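Local coordinates for protein-glutamine gamma-glutamyltransferase 2 (Pagrus major, PDB 1G0D) that catalyses acyl transfer from peptide-bound glutamine to primary amines such as lysine side chains, cross-linking proteins, probably in a calcium-dependent manner, at residues Arg235-Tyr240 and Asn516-Gly521; Val244-Trp249 and Tyr269-Val274; Met508-Val513 and Glu522-Thr527; Ser554-Ile559 and Leu670-Gly675. One frame throughout, in Å; residues are numbered along the deposited sequence.

Contact 1. Residues Arg235-Tyr240 and Asn516-Gly521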
loop_
_atom_site.group_PDB
_atom_site.type_symbol
_atom_site.label_atom_id
_atom_site.label_comp_id
_atom_site.label_asym_id
_atom_site.label_seq_id
_atom_site.Cartn_x
_atom_site.Cartn_y
_atom_site.Cartn_z
ATOM N N ARG A 235 -9.150 6.914 10.244
ATOM C CA ARG A 235 -9.688 6.788 11.591
ATOM C C ARG A 235 -8.726 5.827 12.273
ATOM O O ARG A 235 -8.711 4.631 11.973
ATOM C CB ARG A 235 -11.066 6.167 11.595
ATOM C CG ARG A 235 -11.674 6.052 12.996
ATOM C CD ARG A 235 -12.431 7.331 13.291
ATOM N NE ARG A 235 -13.699 7.072 13.947
ATOM C CZ ARG A 235 -14.750 7.882 13.872
ATOM N NH1 ARG A 235 -15.862 7.563 14.504
ATOM N NH2 ARG A 235 -14.694 9.008 13.168
ATOM N N TRP A 236 -7.928 6.358 13.196
ATOM C CA TRP A 236 -6.930 5.578 13.873
ATOM C C TRP A 236 -7.401 4.781 15.052
ATOM O O TRP A 236 -6.645 3.953 15.568
ATOM C CB TRP A 236 -5.748 6.488 14.201
ATOM C CG TRP A 236 -5.267 7.139 12.900
ATOM C CD1 TRP A 236 -5.659 8.346 12.413
ATOM C CD2 TRP A 236 -4.497 6.516 11.833
ATOM N NE1 TRP A 236 -5.203 8.514 11.110
ATOM C CE2 TRP A 236 -4.495 7.409 10.738
ATOM C CE3 TRP A 236 -3.825 5.294 11.705
ATOM C CZ2 TRP A 236 -3.851 7.122 9.541
ATOM C CZ3 TRP A 236 -3.179 5.015 10.506
ATOM C CH2 TRP A 236 -3.201 5.929 9.444
ATOM N N GLU A 237 -8.648 5.007 15.478
ATOM C CA GLU A 237 -9.204 4.214 16.572
ATOM C C GLU A 237 -10.659 3.826 16.469
ATOM O O GLU A 237 -11.537 4.576 16.013
ATOM C CB GLU A 237 -8.923 4.813 17.959
ATOM C CG GLU A 237 -8.352 3.763 18.932
ATOM C CD GLU A 237 -8.499 4.146 20.368
ATOM O OE1 GLU A 237 -8.803 5.324 20.624
ATOM O OE2 GLU A 237 -8.311 3.273 21.237
ATOM N N GLU A 238 -10.821 2.596 16.961
ATOM C CA GLU A 238 -11.990 1.735 16.998
ATOM C C GLU A 238 -13.449 2.133 16.830
ATOM O O GLU A 238 -14.135 1.488 16.037
ATOM C CB GLU A 238 -11.804 0.773 18.151
ATOM C CG GLU A 238 -13.019 0.199 18.645
ATOM C CD GLU A 238 -13.396 0.864 19.907
ATOM O OE1 GLU A 238 -14.542 1.348 19.926
ATOM O OE2 GLU A 238 -12.556 0.910 20.857
ATOM N N PRO A 239 -13.992 3.110 17.565
ATOM C CA PRO A 239 -15.418 3.278 17.153
ATOM C C PRO A 239 -15.499 3.864 15.712
ATOM O O PRO A 239 -15.439 5.075 15.513
ATOM C CB PRO A 239 -15.998 4.221 18.196
ATOM C CG PRO A 239 -14.792 4.907 18.780
ATOM C CD PRO A 239 -13.592 3.984 18.665
ATOM N N TYR A 240 -15.611 2.990 14.714
ATOM C CA TYR A 240 -15.635 3.414 13.315
ATOM C C TYR A 240 -17.066 3.636 12.949
ATOM O O TYR A 240 -17.562 3.129 11.939
ATOM C CB TYR A 240 -15.045 2.316 12.438
ATOM C CG TYR A 240 -13.640 1.941 12.827
ATOM C CD1 TYR A 240 -12.563 2.800 12.579
ATOM C CD2 TYR A 240 -13.389 0.763 13.499
ATOM C CE1 TYR A 240 -11.281 2.482 13.004
ATOM C CE2 TYR A 240 -12.117 0.436 13.926
ATOM C CZ TYR A 240 -11.075 1.293 13.680
ATOM O OH TYR A 240 -9.825 0.942 14.131
ATOM N N ASN A 516 -0.963 1.265 15.940
ATOM C CA ASN A 516 -0.265 2.548 15.966
ATOM C C ASN A 516 0.112 3.027 17.350
ATOM O O ASN A 516 0.176 4.220 17.614
ATOM C CB ASN A 516 -0.991 3.676 15.206
ATOM C CG ASN A 516 -2.427 3.842 15.572
ATOM O OD1 ASN A 516 -2.914 4.958 15.603
ATOM N ND2 ASN A 516 -3.125 2.772 15.805
ATOM N N SER A 517 0.399 2.075 18.229
ATOM C CA SER A 517 0.820 2.383 19.582
ATOM C C SER A 517 -0.106 3.241 20.464
ATOM O O SER A 517 0.358 4.040 21.272
ATOM C CB SER A 517 2.207 3.012 19.502
ATOM O OG SER A 517 3.166 2.001 19.286
ATOM N N LEU A 518 -1.408 3.076 20.325
ATOM C CA LEU A 518 -2.335 3.822 21.151
ATOM C C LEU A 518 -2.646 2.932 22.331
ATOM O O LEU A 518 -3.334 1.932 22.192
ATOM C CB LEU A 518 -3.622 4.092 20.391
ATOM C CG LEU A 518 -4.164 5.496 20.151
ATOM C CD1 LEU A 518 -3.068 6.489 20.068
ATOM C CD2 LEU A 518 -4.939 5.500 18.883
ATOM N N ARG A 519 -2.122 3.298 23.491
ATOM C CA ARG A 519 -2.336 2.573 24.736
ATOM C C ARG A 519 -3.832 2.496 25.053
ATOM O O ARG A 519 -4.550 3.492 24.931
ATOM C CB ARG A 519 -1.590 3.291 25.844
ATOM C CG ARG A 519 -1.340 2.444 27.061
ATOM C CD ARG A 519 -0.873 3.298 28.262
ATOM N NE ARG A 519 -1.851 4.317 28.666
ATOM C CZ ARG A 519 -1.590 5.627 28.759
ATOM N NH1 ARG A 519 -0.370 6.101 28.477
ATOM N NH2 ARG A 519 -2.559 6.468 29.129
ATOM N N ARG A 520 -4.299 1.309 25.438
ATOM C CA ARG A 520 -5.710 1.115 25.731
ATOM C C ARG A 520 -6.003 0.647 27.142
ATOM O O ARG A 520 -6.115 1.466 28.063
ATOM C CB ARG A 520 -6.313 0.151 24.728
ATOM C CG ARG A 520 -6.809 0.894 23.496
ATOM C CD ARG A 520 -7.194 -0.007 22.372
ATOM N NE ARG A 520 -8.451 -0.681 22.611
ATOM C CZ ARG A 520 -9.625 -0.149 22.305
ATOM N NH1 ARG A 520 -10.746 -0.815 22.546
ATOM N NH2 ARG A 520 -9.673 1.063 21.770
ATOM N N GLY A 521 -6.127 -0.657 27.338
ATOM C CA GLY A 521 -6.403 -1.143 28.683
ATOM C C GLY A 521 -5.309 -1.920 29.428
ATOM O O GLY A 521 -4.950 -3.042 29.033
#
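Glu237 and Glu238 converge on the guanidinium of Arg520, and the three form a salt-bridge network between the loop after strand 232-234 and the loop between strands 502-513 and 525-532. Both carboxylates stand almost upright against the guanidinium, at 85° for Glu237 and 89° for Glu238, yet the oxygens that bind lie near its plane, at its edge. Arg520 reaches Glu238 end-on, NH1 and NH2 both donating to the single oxygen OE2 at 3.0 Å each, on its anti side. Chi1 (158°) sets Glu238 CG anti to the backbone N, and the chain then bends at chi2. Glu237 OE2 has a second salt bridge, to Arg324, and Arg520 NE donates to Cys552 O. Leu518 crosses the aliphatic part of Glu237, its CD2 lying 3.8 Å from Glu237 CG. Further along, Asn516 approaches Trp236 obliquely, with OD1 3.5 Å from Trp236 CB. That indole packs beside Tyr515 and the active-site Cys272, which puts this otherwise surface contact at the rim of the catalytic centre. The shortest polar link across the two segments is Arg520 NH2 to Glu237 OE2, 2.7 Å, coming from above the carboxylate plane.

Contact 2. Residues Val244-Trp249 and Tyr269-Val274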
loop_
_atom_site.group_PDB
_atom_site.type_symbol
_atom_site.label_atom_id
_atom_site.label_comp_id
_atom_site.label_asym_id
_atom_site.label_seq_id
_atom_site.Cartn_x
_atom_site.Cartn_y
_atom_site.Cartn_z
ATOM N N VAL A 244 -16.806 1.790 7.135
ATOM C CA VAL A 244 -16.247 0.459 7.254
ATOM C C VAL A 244 -14.954 0.522 8.026
ATOM O O VAL A 244 -14.151 1.408 7.816
ATOM C CB VAL A 244 -15.950 -0.149 5.870
ATOM C CG1 VAL A 244 -15.330 -1.505 6.059
ATOM C CG2 VAL A 244 -17.235 -0.277 5.044
ATOM N N ALA A 245 -14.748 -0.396 8.948
ATOM C CA ALA A 245 -13.505 -0.380 9.684
ATOM C C ALA A 245 -12.381 -0.746 8.721
ATOM O O ALA A 245 -12.540 -1.633 7.869
ATOM C CB ALA A 245 -13.563 -1.374 10.807
ATOM N N PRO A 246 -11.225 -0.066 8.839
ATOM C CA PRO A 246 -10.069 -0.328 7.979
ATOM C C PRO A 246 -9.643 -1.789 7.858
ATOM O O PRO A 246 -9.259 -2.241 6.785
ATOM C CB PRO A 246 -8.975 0.533 8.598
ATOM C CG PRO A 246 -9.705 1.663 9.173
ATOM C CD PRO A 246 -10.949 1.044 9.767
ATOM N N TYR A 247 -9.712 -2.534 8.950
ATOM C CA TYR A 247 -9.281 -3.928 8.931
ATOM C C TYR A 247 -10.221 -4.863 8.146
ATOM O O TYR A 247 -9.947 -6.061 7.996
ATOM C CB TYR A 247 -9.105 -4.415 10.373
ATOM C CG TYR A 247 -10.413 -4.716 11.025
ATOM C CD1 TYR A 247 -11.095 -3.736 11.735
ATOM C CD2 TYR A 247 -11.020 -5.962 10.866
ATOM C CE1 TYR A 247 -12.363 -3.978 12.269
ATOM C CE2 TYR A 247 -12.284 -6.220 11.390
ATOM C CZ TYR A 247 -12.958 -5.219 12.091
ATOM O OH TYR A 247 -14.220 -5.463 12.603
ATOM N N ARG A 248 -11.312 -4.299 7.629
ATOM C CA ARG A 248 -12.305 -5.054 6.873
ATOM C C ARG A 248 -11.957 -5.259 5.400
ATOM O O ARG A 248 -12.253 -6.287 4.828
ATOM C CB ARG A 248 -13.669 -4.330 6.916
ATOM C CG ARG A 248 -14.511 -4.534 8.173
ATOM C CD ARG A 248 -15.351 -5.782 8.096
ATOM N NE ARG A 248 -16.786 -5.506 8.062
ATOM C CZ ARG A 248 -17.657 -6.268 7.405
ATOM N NH1 ARG A 248 -18.938 -5.955 7.421
ATOM N NH2 ARG A 248 -17.244 -7.338 6.709
ATOM N N TRP A 249 -11.361 -4.264 4.772
ATOM C CA TRP A 249 -11.091 -4.370 3.361
ATOM C C TRP A 249 -10.092 -5.414 2.929
ATOM O O TRP A 249 -9.034 -5.573 3.532
ATOM C CB TRP A 249 -10.648 -3.026 2.807
ATOM C CG TRP A 249 -11.397 -1.809 3.299
ATOM C CD1 TRP A 249 -10.918 -0.893 4.180
ATOM C CD2 TRP A 249 -12.625 -1.259 2.784
ATOM N NE1 TRP A 249 -11.748 0.191 4.241
ATOM C CE2 TRP A 249 -12.808 0.006 3.398
ATOM C CE3 TRP A 249 -13.586 -1.702 1.863
ATOM C CZ2 TRP A 249 -13.914 0.849 3.124
ATOM C CZ3 TRP A 249 -14.688 -0.862 1.583
ATOM C CH2 TRP A 249 -14.834 0.403 2.217
ATOM N N TYR A 269 -13.508 3.888 6.452
ATOM C CA TYR A 269 -12.341 4.694 6.840
ATOM C C TYR A 269 -11.095 3.945 6.376
ATOM O O TYR A 269 -11.176 2.863 5.850
ATOM C CB TYR A 269 -12.253 4.820 8.381
ATOM C CG TYR A 269 -13.449 5.471 9.091
ATOM C CD1 TYR A 269 -13.601 6.871 9.171
ATOM C CD2 TYR A 269 -14.411 4.683 9.698
ATOM C CE1 TYR A 269 -14.707 7.443 9.852
ATOM C CE2 TYR A 269 -15.502 5.236 10.368
ATOM C CZ TYR A 269 -15.666 6.604 10.451
ATOM O OH TYR A 269 -16.812 7.081 11.107
ATOM N N GLY A 270 -9.931 4.503 6.618
ATOM C CA GLY A 270 -8.739 3.789 6.240
ATOM C C GLY A 270 -7.644 3.976 7.279
ATOM O O GLY A 270 -7.725 4.847 8.157
ATOM N N GLN A 271 -6.633 3.115 7.199
ATOM C CA GLN A 271 -5.457 3.193 8.062
ATOM C C GLN A 271 -4.223 3.039 7.146
ATOM O O GLN A 271 -4.384 2.684 5.981
ATOM C CB GLN A 271 -5.528 2.129 9.152
ATOM C CG GLN A 271 -6.121 2.724 10.405
ATOM C CD GLN A 271 -6.785 1.718 11.329
ATOM O OE1 GLN A 271 -6.494 0.503 11.310
ATOM N NE2 GLN A 271 -7.685 2.228 12.163
ATOM N N CYS A 272 -3.010 3.284 7.651
ATOM C CA CYS A 272 -1.828 3.246 6.794
ATOM C C CYS A 272 -1.684 2.175 5.719
ATOM O O CYS A 272 -1.439 2.541 4.571
ATOM C CB CYS A 272 -0.542 3.372 7.612
ATOM S SG CYS A 272 0.006 1.930 8.407
ATOM N N TRP A 273 -1.851 0.892 6.015
ATOM C CA TRP A 273 -1.720 -0.116 4.938
ATOM C C TRP A 273 -2.863 -0.079 3.884
ATOM O O TRP A 273 -2.675 -0.547 2.758
ATOM C CB TRP A 273 -1.570 -1.544 5.505
ATOM C CG TRP A 273 -2.844 -2.060 5.970
ATOM C CD1 TRP A 273 -3.770 -2.743 5.239
ATOM C CD2 TRP A 273 -3.439 -1.808 7.243
ATOM N NE1 TRP A 273 -4.911 -2.920 5.972
ATOM C CE2 TRP A 273 -4.736 -2.352 7.212
ATOM C CE3 TRP A 273 -3.004 -1.166 8.409
ATOM C CZ2 TRP A 273 -5.606 -2.275 8.306
ATOM C CZ3 TRP A 273 -3.856 -1.090 9.484
ATOM C CH2 TRP A 273 -5.143 -1.640 9.427
ATOM N N VAL A 274 -4.040 0.452 4.229
ATOM C CA VAL A 274 -5.140 0.573 3.257
ATOM C C VAL A 274 -4.897 1.740 2.260
ATOM O O VAL A 274 -5.368 1.697 1.113
ATOM C CB VAL A 274 -6.482 0.845 3.957
ATOM C CG1 VAL A 274 -7.559 0.961 2.936
ATOM C CG2 VAL A 274 -6.823 -0.253 4.857
HETATM O O HOH W 1 -7.634 -3.838 5.641
HETATM O O HOH W 2 -8.816 -1.022 11.745
#
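Pro246 presses its ring against the backbone and side chain of the segment leading into helix 272-286, which begins at the active-site Cys272, and makes most of the apolar contact. Its CG sits 3.6 Å from Gly270 C and equally close to Gln271 CD, the glutamine chain passing across the ring at about a right angle. Val274 CG1, anti to the backbone N (chi1 180°), meets Trp249 CD1 at 4.0 Å, while Val244 CG1 lies over the centre of one face of the same indole. Two hydrogen bonds grip Tyr269 by its backbone. Tyr269 N donates to Val244 O at 2.9 Å, and Trp249 NE1 donates to Tyr269 O at 3.2 Å in an almost straight bond (173°), with the oxygen in the indole plane. Two waters add bridges: one accepts from Trp273 NE1 and donates to Pro246 O and Trp249 O, and a second accepts weakly from Tyr247 N and donates to Gln271 OE1 at 2.8 Å. That amide's NE2 donates to Arg235 O, and Gln271 is the N-cap residue of the helix. Helix 253-261 touches Trp249 and Val274 through Ile255, and strand 329-339 packs on Trp273 with Phe331 and Cys333.

Contact 3. Residues Met508-Val513 and Glu522-Thr527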
loop_
_atom_site.group_PDB
_atom_site.type_symbol
_atom_site.label_atom_id
_atom_site.label_comp_id
_atom_site.label_asym_id
_atom_site.label_seq_id
_atom_site.Cartn_x
_atom_site.Cartn_y
_atom_site.Cartn_z
ATOM N N MET A 508 6.673 -6.150 35.766
ATOM C CA MET A 508 6.056 -6.599 34.518
ATOM C C MET A 508 4.650 -6.047 34.363
ATOM O O MET A 508 3.889 -6.011 35.324
ATOM C CB MET A 508 5.967 -8.111 34.484
ATOM C CG MET A 508 7.108 -8.797 35.127
ATOM S SD MET A 508 6.563 -10.482 35.354
ATOM C CE MET A 508 7.016 -10.795 37.081
ATOM N N LEU A 509 4.303 -5.590 33.166
ATOM C CA LEU A 509 2.957 -5.077 32.914
ATOM C C LEU A 509 2.457 -5.643 31.618
ATOM O O LEU A 509 3.224 -5.951 30.729
ATOM C CB LEU A 509 2.911 -3.567 32.724
ATOM C CG LEU A 509 3.729 -2.457 33.370
ATOM C CD1 LEU A 509 5.228 -2.583 33.080
ATOM C CD2 LEU A 509 3.162 -1.137 32.791
ATOM N N ALA A 510 1.154 -5.726 31.483
ATOM C CA ALA A 510 0.573 -6.223 30.268
ATOM C C ALA A 510 -0.623 -5.308 30.030
ATOM O O ALA A 510 -1.552 -5.264 30.845
ATOM C CB ALA A 510 0.150 -7.643 30.464
ATOM N N MET A 511 -0.583 -4.555 28.933
ATOM C CA MET A 511 -1.654 -3.616 28.607
ATOM C C MET A 511 -2.059 -3.832 27.175
ATOM O O MET A 511 -1.225 -4.197 26.368
ATOM C CB MET A 511 -1.147 -2.194 28.734
ATOM C CG MET A 511 -0.400 -1.751 27.502
ATOM S SD MET A 511 0.914 -0.567 27.845
ATOM C CE MET A 511 1.687 -1.435 29.237
ATOM N N ALA A 512 -3.329 -3.597 26.856
ATOM C CA ALA A 512 -3.796 -3.753 25.483
ATOM C C ALA A 512 -3.237 -2.566 24.691
ATOM O O ALA A 512 -2.922 -1.513 25.266
ATOM C CB ALA A 512 -5.304 -3.760 25.430
ATOM N N VAL A 513 -3.114 -2.734 23.377
ATOM C CA VAL A 513 -2.534 -1.701 22.509
ATOM C C VAL A 513 -3.141 -1.734 21.084
ATOM O O VAL A 513 -3.891 -2.677 20.723
ATOM C CB VAL A 513 -1.017 -1.959 22.441
ATOM C CG1 VAL A 513 -0.637 -2.417 21.076
ATOM C CG2 VAL A 513 -0.234 -0.751 22.864
ATOM N N GLU A 522 -4.797 -1.336 30.520
ATOM C CA GLU A 522 -3.759 -1.972 31.338
ATOM C C GLU A 522 -4.354 -3.204 32.034
ATOM O O GLU A 522 -4.755 -3.129 33.198
ATOM C CB GLU A 522 -3.231 -0.963 32.373
ATOM C CG GLU A 522 -2.536 -1.564 33.596
ATOM C CD GLU A 522 -1.108 -2.011 33.325
ATOM O OE1 GLU A 522 -0.254 -1.174 32.924
ATOM O OE2 GLU A 522 -0.841 -3.219 33.526
ATOM N N CYS A 523 -4.408 -4.339 31.331
ATOM C CA CYS A 523 -4.997 -5.538 31.920
ATOM C C CYS A 523 -4.149 -6.362 32.901
ATOM O O CYS A 523 -4.311 -7.588 32.964
ATOM C CB CYS A 523 -5.569 -6.466 30.838
ATOM S SG CYS A 523 -4.586 -6.605 29.385
ATOM N N GLN A 524 -3.247 -5.684 33.629
ATOM C CA GLN A 524 -2.422 -6.266 34.693
ATOM C C GLN A 524 -0.948 -5.971 34.754
ATOM O O GLN A 524 -0.240 -6.026 33.768
ATOM C CB GLN A 524 -2.629 -7.770 34.816
ATOM C CG GLN A 524 -1.656 -8.641 34.110
ATOM C CD GLN A 524 -2.073 -10.088 34.231
ATOM O OE1 GLN A 524 -1.337 -10.907 34.786
ATOM N NE2 GLN A 524 -3.272 -10.413 33.729
ATOM N N ARG A 525 -0.510 -5.690 35.974
ATOM C CA ARG A 525 0.866 -5.336 36.307
ATOM C C ARG A 525 1.352 -6.244 37.461
ATOM O O ARG A 525 0.551 -6.966 38.062
ATOM C CB ARG A 525 0.862 -3.870 36.708
ATOM C CG ARG A 525 2.155 -3.313 37.158
ATOM C CD ARG A 525 1.875 -1.997 37.839
ATOM N NE ARG A 525 1.562 -0.952 36.879
ATOM C CZ ARG A 525 2.407 0.011 36.546
ATOM N NH1 ARG A 525 2.036 0.923 35.662
ATOM N NH2 ARG A 525 3.620 0.058 37.098
ATOM N N LYS A 526 2.643 -6.224 37.787
ATOM C CA LYS A 526 3.152 -7.106 38.846
ATOM C C LYS A 526 4.642 -6.883 39.045
ATOM O O LYS A 526 5.391 -6.856 38.083
ATOM C CB LYS A 526 2.893 -8.555 38.421
ATOM C CG LYS A 526 3.454 -9.676 39.279
ATOM C CD LYS A 526 3.158 -11.012 38.551
ATOM C CE LYS A 526 3.601 -12.261 39.310
ATOM N NZ LYS A 526 4.359 -13.196 38.406
ATOM N N THR A 527 5.072 -6.703 40.284
ATOM C CA THR A 527 6.493 -6.515 40.556
ATOM C C THR A 527 6.989 -7.609 41.475
ATOM O O THR A 527 6.363 -7.909 42.480
ATOM C CB THR A 527 6.783 -5.182 41.209
ATOM O OG1 THR A 527 6.724 -4.160 40.210
ATOM C CG2 THR A 527 8.171 -5.185 41.816
#
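Arg525 runs beside Leu509, both side chains pointing the same way from neighbouring strands. Its CB lies 4.0 Å from Met508 O, and CG, anti to the backbone N (chi1 177°), is closer to that oxygen at 3.7 Å while also brushing Leu509 CG. A bend at chi3 turns the chain, and at the tip Leu509 CD2 sits over one face of the guanidinium, off-centre, 3.7 Å from NH1. Beyond the contact NH1 meets Glu317 in a salt bridge and NH2 donates to Arg315 O. The two segments belong to a beta hairpin of strands 502-513 and 525-532, with 508-513 antiparallel to 525-527 at 176° and 525-532 at the edge of its sheet. Leu509 and Arg525 are a non-hydrogen-bonded pair. On the opposite face, Met508 and Lys526 form a hydrogen-bonded pair: Met508 N donates to Lys526 O at 2.7 Å, whereas the return bond from Lys526 N is weak. Their side chains lie side by side, Met508 CE 3.8 Å from Lys526 NZ, whose charge is met by Glu540. Nearer the connecting loop, Ala510 N donates to Gln524 O at 2.7 Å, and Glu522 lies across Leu509, its OE1 3.4 Å from Leu509 CD2.

Contact 4. Residues Ser554-Ile559 and Leu670-Gly675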
loop_
_atom_site.group_PDB
_atom_site.type_symbol
_atom_site.label_atom_id
_atom_site.label_comp_id
_atom_site.label_asym_id
_atom_site.label_seq_id
_atom_site.Cartn_x
_atom_site.Cartn_y
_atom_site.Cartn_z
ATOM N N SER A 554 -8.449 -4.507 20.946
ATOM C CA SER A 554 -9.156 -4.010 19.727
ATOM C C SER A 554 -9.255 -5.073 18.612
ATOM O O SER A 554 -8.917 -6.244 18.811
ATOM C CB SER A 554 -8.385 -2.821 19.134
ATOM O OG SER A 554 -9.076 -1.605 19.282
ATOM N N GLU A 555 -9.661 -4.632 17.417
ATOM C CA GLU A 555 -9.813 -5.512 16.258
ATOM C C GLU A 555 -8.544 -6.286 15.918
ATOM O O GLU A 555 -8.617 -7.345 15.297
ATOM C CB GLU A 555 -10.218 -4.697 15.047
ATOM C CG GLU A 555 -9.155 -3.705 14.657
ATOM C CD GLU A 555 -9.536 -2.275 14.973
ATOM O OE1 GLU A 555 -8.840 -1.369 14.462
ATOM O OE2 GLU A 555 -10.523 -2.059 15.724
ATOM N N HIS A 556 -7.385 -5.762 16.310
ATOM C CA HIS A 556 -6.131 -6.449 16.020
ATOM C C HIS A 556 -5.739 -7.368 17.167
ATOM O O HIS A 556 -4.769 -8.101 17.066
ATOM C CB HIS A 556 -4.989 -5.449 15.712
ATOM C CG HIS A 556 -5.000 -4.905 14.300
ATOM N ND1 HIS A 556 -5.940 -5.266 13.359
ATOM C CD2 HIS A 556 -4.204 -3.990 13.693
ATOM C CE1 HIS A 556 -5.729 -4.599 12.235
ATOM N NE2 HIS A 556 -4.683 -3.817 12.413
ATOM N N HIS A 557 -6.477 -7.330 18.265
ATOM C CA HIS A 557 -6.166 -8.220 19.392
ATOM C C HIS A 557 -4.694 -8.196 19.842
ATOM O O HIS A 557 -4.046 -9.250 19.933
ATOM C CB HIS A 557 -6.551 -9.669 19.031
ATOM C CG HIS A 557 -7.759 -9.776 18.156
ATOM N ND1 HIS A 557 -9.031 -9.937 18.661
ATOM C CD2 HIS A 557 -7.898 -9.700 16.814
ATOM C CE1 HIS A 557 -9.902 -9.953 17.670
ATOM N NE2 HIS A 557 -9.238 -9.812 16.536
ATOM N N LEU A 558 -4.184 -7.003 20.160
ATOM C CA LEU A 558 -2.791 -6.828 20.581
ATOM C C LEU A 558 -2.534 -6.546 22.076
ATOM O O LEU A 558 -3.204 -5.726 22.710
ATOM C CB LEU A 558 -2.178 -5.690 19.783
ATOM C CG LEU A 558 -1.799 -5.871 18.328
ATOM C CD1 LEU A 558 -1.731 -4.468 17.730
ATOM C CD2 LEU A 558 -0.450 -6.631 18.188
ATOM N N ILE A 559 -1.519 -7.196 22.628
ATOM C CA ILE A 559 -1.175 -6.994 24.015
ATOM C C ILE A 559 0.307 -6.682 24.121
ATOM O O ILE A 559 1.157 -7.517 23.818
ATOM C CB ILE A 559 -1.525 -8.258 24.852
ATOM C CG1 ILE A 559 -3.049 -8.324 25.055
ATOM C CG2 ILE A 559 -0.803 -8.226 26.206
ATOM C CD1 ILE A 559 -3.547 -9.654 25.508
ATOM N N LEU A 670 -16.180 -11.410 17.107
ATOM C CA LEU A 670 -15.033 -11.907 16.315
ATOM C C LEU A 670 -14.820 -11.008 15.125
ATOM O O LEU A 670 -15.658 -10.952 14.201
ATOM C CB LEU A 670 -15.255 -13.310 15.792
ATOM C CG LEU A 670 -14.216 -14.376 16.138
ATOM C CD1 LEU A 670 -14.020 -15.268 14.944
ATOM C CD2 LEU A 670 -12.930 -13.783 16.579
ATOM N N LYS A 671 -13.692 -10.299 15.158
ATOM C CA LYS A 671 -13.372 -9.379 14.096
ATOM C C LYS A 671 -12.000 -9.691 13.563
ATOM O O LYS A 671 -11.185 -10.285 14.285
ATOM C CB LYS A 671 -13.394 -7.930 14.620
ATOM C CG LYS A 671 -14.487 -7.601 15.630
ATOM C CD LYS A 671 -14.378 -6.173 16.156
ATOM C CE LYS A 671 -15.680 -5.421 15.929
ATOM N NZ LYS A 671 -16.395 -5.891 14.676
ATOM N N ASP A 672 -11.760 -9.282 12.304
ATOM C CA ASP A 672 -10.464 -9.458 11.659
ATOM C C ASP A 672 -10.250 -10.942 11.328
ATOM O O ASP A 672 -9.274 -11.570 11.743
ATOM C CB ASP A 672 -9.380 -8.914 12.623
ATOM C CG ASP A 672 -8.126 -8.412 11.923
ATOM O OD1 ASP A 672 -7.022 -8.617 12.480
ATOM O OD2 ASP A 672 -8.232 -7.808 10.841
ATOM N N VAL A 673 -11.183 -11.537 10.606
ATOM C CA VAL A 673 -11.016 -12.938 10.247
ATOM C C VAL A 673 -10.925 -13.109 8.712
ATOM O O VAL A 673 -11.876 -12.795 7.987
ATOM C CB VAL A 673 -12.183 -13.787 10.825
ATOM C CG1 VAL A 673 -11.980 -15.239 10.467
ATOM C CG2 VAL A 673 -12.248 -13.613 12.336
ATOM N N LYS A 674 -9.784 -13.632 8.236
ATOM C CA LYS A 674 -9.541 -13.805 6.806
ATOM C C LYS A 674 -9.234 -15.200 6.254
ATOM O O LYS A 674 -8.977 -16.179 6.980
ATOM C CB LYS A 674 -8.403 -12.885 6.347
ATOM C CG LYS A 674 -8.137 -11.680 7.197
ATOM C CD LYS A 674 -9.274 -10.737 7.036
ATOM C CE LYS A 674 -8.873 -9.323 7.270
ATOM N NZ LYS A 674 -9.883 -8.435 6.643
ATOM N N GLY A 675 -9.227 -15.229 4.919
ATOM C CA GLY A 675 -8.943 -16.430 4.148
ATOM C C GLY A 675 -8.701 -16.062 2.686
ATOM O O GLY A 675 -9.220 -15.020 2.231
HETATM O O HOH W 3 -5.699 -10.216 14.500
#
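The type I beta turn Ser554-His557, just ahead of strand 558-566, meets Lys671 and Asp672 on the approach to strand 673-682 of the C-terminal Ig-like domain. One direct hydrogen bond joins them. His557 NE2 donates to Lys671 O at 3.0 Å, with the oxygen at the edge of the imidazole and in its plane; the donor lies 38° out of the carbonyl plane. The turn itself is closed by His557 N donating to Ser554 O at 2.7 Å, and that same carbonyl oxygen lies over one face of the His557 ring, toward its rim. Each of the last two domains of a transglutaminase is built of beta strands, and here a turn of the third is set against a loop of the fourth. Asp672 points its side chain into this seam. Its CB lies beside Glu555 O, and CG lies anti to the backbone N (chi1 -153°); from there OD1 stands 3.6 Å from His556 ND1, the ring and carboxylate planes 33° apart, and no hydrogen bond is made. Instead OD1 pairs with Arg171 and accepts from a water at 2.9 Å, which reaches His556 O only weakly. Lys671 leads its ammonium away from the turn to Asp666, while Asp672 O accepts from Thr584 OG1.

How the contacts relate
Contacts 1, 2 and 4 form a cluster, each pair of centres about 13 Å apart, while contact 3 lies farther out, about 28 Å from contact 2 between centres. Contact 2 holds the catalytic Cys272, and contact 1 lays Trp236 against it, with Trp236 CH2 3.2 Å from Cys272 N. Tyr515, important for catalysis, is close to residues of all three clustered contacts. Contact 4 ties in through probable hydrogen bonds: Tyr240 OH of contact 1 with Glu555 OE1 at 2.5 Å, and Tyr247 of contact 2, its O with Lys674 NZ at 2.7 Å and its OH with Lys671 NZ. Contact 3 joins through neighbouring strands, Val513 N probably bonding to Leu558 O, and the loop joining its strands carries the 516-521 half of contact 1.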